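Local coordinates for AimR transcriptional regulator (Bacillus phage phi3T, PDB 5ZVV), which activates transcription of the phage aimX locus as a homodimer and, on binding the arbitrium peptide, becomes an inactive monomer, tipping infection toward lysogeny, at residues 322-327 and 351-356. Sequence-based numbering, arbitrary orientation.
Sequences QDENEL and FKKSDD
A helical hairpin of the TPR-like superhelix closes where the capped start of helix 324-338 meets the Schellman end of helix 341-353, and the side-chain amide of Asn325 makes both direct hydrogen bonds between them. With CG anti to the backbone N (chi1 -164°), its amide end swings nearer to residues 351-356, where Asn325 ND2 uses both N-H groups. One runs almost straight to Ser354 OG, 3.1 Å from ND2. The other meets the anti lone pair of Asp356 OD2 at 2.7 Å. Both acceptors lie in the amide plane, and the carboxylate is turned only 8° from it, so the two bonds fix the rotation of the amide. The edge of the Phe351 ring comes up beside the same nitrogen, CD1 lying 3.7 Å from Asn325 ND2.

Alongside, Glu324 and Lys353 cross at about a right angle without a direct ion pair; Glu324 OE1 rests 3.4 Å from Lys353 CD, and a water links this oxygen to Lys353 NZ.

Behind these groups, Asp356 OD1 accepts from the backbone N of both Tyr358 and Phe359, steadying the carboxylate, while Ser354 OG bonds back to Tyr350 O. The positive phi of Asp355 turns the chain so that Asp356 N reaches Phe351 O. At the start of helix 324-338, Asp323 and Glu326 form a capping box, Glu326 N donating to Asp323 OD1 at 2.8 Å and Asp323 N to Glu326 OE1.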
# COMPACT_ATOMS: atom_id res chain seq x y z
N GLN A 322 -2.51 21.50 -6.61
CA GLN A 322 -3.21 20.41 -7.28
C GLN A 322 -2.51 19.09 -7.01
O GLN A 322 -1.28 19.00 -7.10
CB GLN A 322 -3.27 20.66 -8.79
CG GLN A 322 -3.93 21.96 -9.20
CD GLN A 322 -4.08 22.09 -10.71
OE1 GLN A 322 -5.14 21.83 -11.26
NE2 GLN A 322 -3.00 22.51 -11.37
N ASP A 323 -3.29 18.05 -6.70
CA ASP A 323 -2.70 16.73 -6.54
C ASP A 323 -2.49 16.09 -7.91
O ASP A 323 -2.77 16.69 -8.95
CB ASP A 323 -3.54 15.86 -5.60
CG ASP A 323 -4.91 15.48 -6.17
OD1 ASP A 323 -5.18 15.71 -7.37
OD2 ASP A 323 -5.73 14.94 -5.40
N GLU A 324 -1.99 14.85 -7.92
CA GLU A 324 -1.54 14.26 -9.17
C GLU A 324 -2.70 13.94 -10.11
O GLU A 324 -2.58 14.12 -11.33
CB GLU A 324 -0.70 13.01 -8.88
CG GLU A 324 0.51 13.31 -8.00
CD GLU A 324 1.26 12.07 -7.58
OE1 GLU A 324 2.39 11.86 -8.06
OE2 GLU A 324 0.70 11.30 -6.77
N ASN A 325 -3.83 13.48 -9.56
CA ASN A 325 -5.01 13.23 -10.39
C ASN A 325 -5.52 14.53 -11.01
O ASN A 325 -5.74 14.62 -12.23
CB ASN A 325 -6.09 12.56 -9.53
CG ASN A 325 -7.18 11.91 -10.36
OD1 ASN A 325 -8.29 12.43 -10.46
ND2 ASN A 325 -6.88 10.75 -10.94
N GLU A 326 -5.71 15.55 -10.16
CA GLU A 326 -6.04 16.88 -10.65
C GLU A 326 -5.04 17.37 -11.69
O GLU A 326 -5.41 18.10 -12.61
CB GLU A 326 -6.11 17.87 -9.49
CG GLU A 326 -7.32 17.69 -8.58
CD GLU A 326 -7.19 18.44 -7.27
OE1 GLU A 326 -6.05 18.82 -6.91
OE2 GLU A 326 -8.22 18.65 -6.59
N LEU A 327 -3.77 16.98 -11.56
CA LEU A 327 -2.79 17.36 -12.56
C LEU A 327 -2.98 16.60 -13.86
O LEU A 327 -2.68 17.12 -14.94
CB LEU A 327 -1.38 17.16 -12.01
CG LEU A 327 -0.91 18.28 -11.08
CD1 LEU A 327 0.49 17.99 -10.55
CD2 LEU A 327 -0.95 19.62 -11.80
N PHE A 351 -2.05 10.67 -14.41
CA PHE A 351 -3.07 9.65 -14.18
C PHE A 351 -2.45 8.33 -13.76
O PHE A 351 -3.05 7.58 -12.98
CB PHE A 351 -3.92 9.47 -15.44
CG PHE A 351 -5.01 10.49 -15.59
CD1 PHE A 351 -5.86 10.76 -14.53
CD2 PHE A 351 -5.18 11.18 -16.77
CE1 PHE A 351 -6.87 11.71 -14.66
CE2 PHE A 351 -6.18 12.13 -16.91
CZ PHE A 351 -7.02 12.39 -15.84
N LYS A 352 -1.26 8.02 -14.27
CA LYS A 352 -0.55 6.82 -13.83
C LYS A 352 -0.08 6.95 -12.39
O LYS A 352 -0.25 6.03 -11.58
CB LYS A 352 0.63 6.54 -14.75
CG LYS A 352 0.26 5.95 -16.09
CD LYS A 352 -0.11 4.48 -15.96
CE LYS A 352 -0.17 3.82 -17.32
NZ LYS A 352 -0.36 2.34 -17.22
N LYS A 353 0.51 8.10 -12.04
CA LYS A 353 1.01 8.30 -10.69
C LYS A 353 -0.11 8.26 -9.66
O LYS A 353 0.12 7.87 -8.51
CB LYS A 353 1.77 9.62 -10.59
CG LYS A 353 3.16 9.59 -11.19
CD LYS A 353 3.88 10.91 -10.94
CE LYS A 353 5.28 10.91 -11.54
NZ LYS A 353 5.97 12.21 -11.29
N SER A 354 -1.32 8.66 -10.04
CA SER A 354 -2.47 8.62 -9.15
C SER A 354 -3.24 7.31 -9.25
O SER A 354 -4.31 7.19 -8.63
CB SER A 354 -3.40 9.80 -9.42
OG SER A 354 -3.89 9.78 -10.75
N ASP A 355 -2.73 6.34 -10.01
CA ASP A 355 -3.33 5.00 -10.09
C ASP A 355 -4.77 5.07 -10.58
O ASP A 355 -5.65 4.34 -10.11
CB ASP A 355 -3.24 4.28 -8.74
CG ASP A 355 -3.41 2.77 -8.87
OD1 ASP A 355 -3.45 2.27 -10.01
OD2 ASP A 355 -3.49 2.10 -7.82
N ASP A 356 -5.02 5.96 -11.54
CA ASP A 356 -6.35 6.17 -12.11
C ASP A 356 -6.40 5.44 -13.45
O ASP A 356 -5.85 5.91 -14.44
CB ASP A 356 -6.65 7.66 -12.27
CG ASP A 356 -8.11 7.94 -12.58
OD1 ASP A 356 -8.79 7.07 -13.17
OD2 ASP A 356 -8.59 9.05 -12.24
O HOH W 1 4.50 13.53 -8.88
O HOH W 2 2.28 8.24 -6.78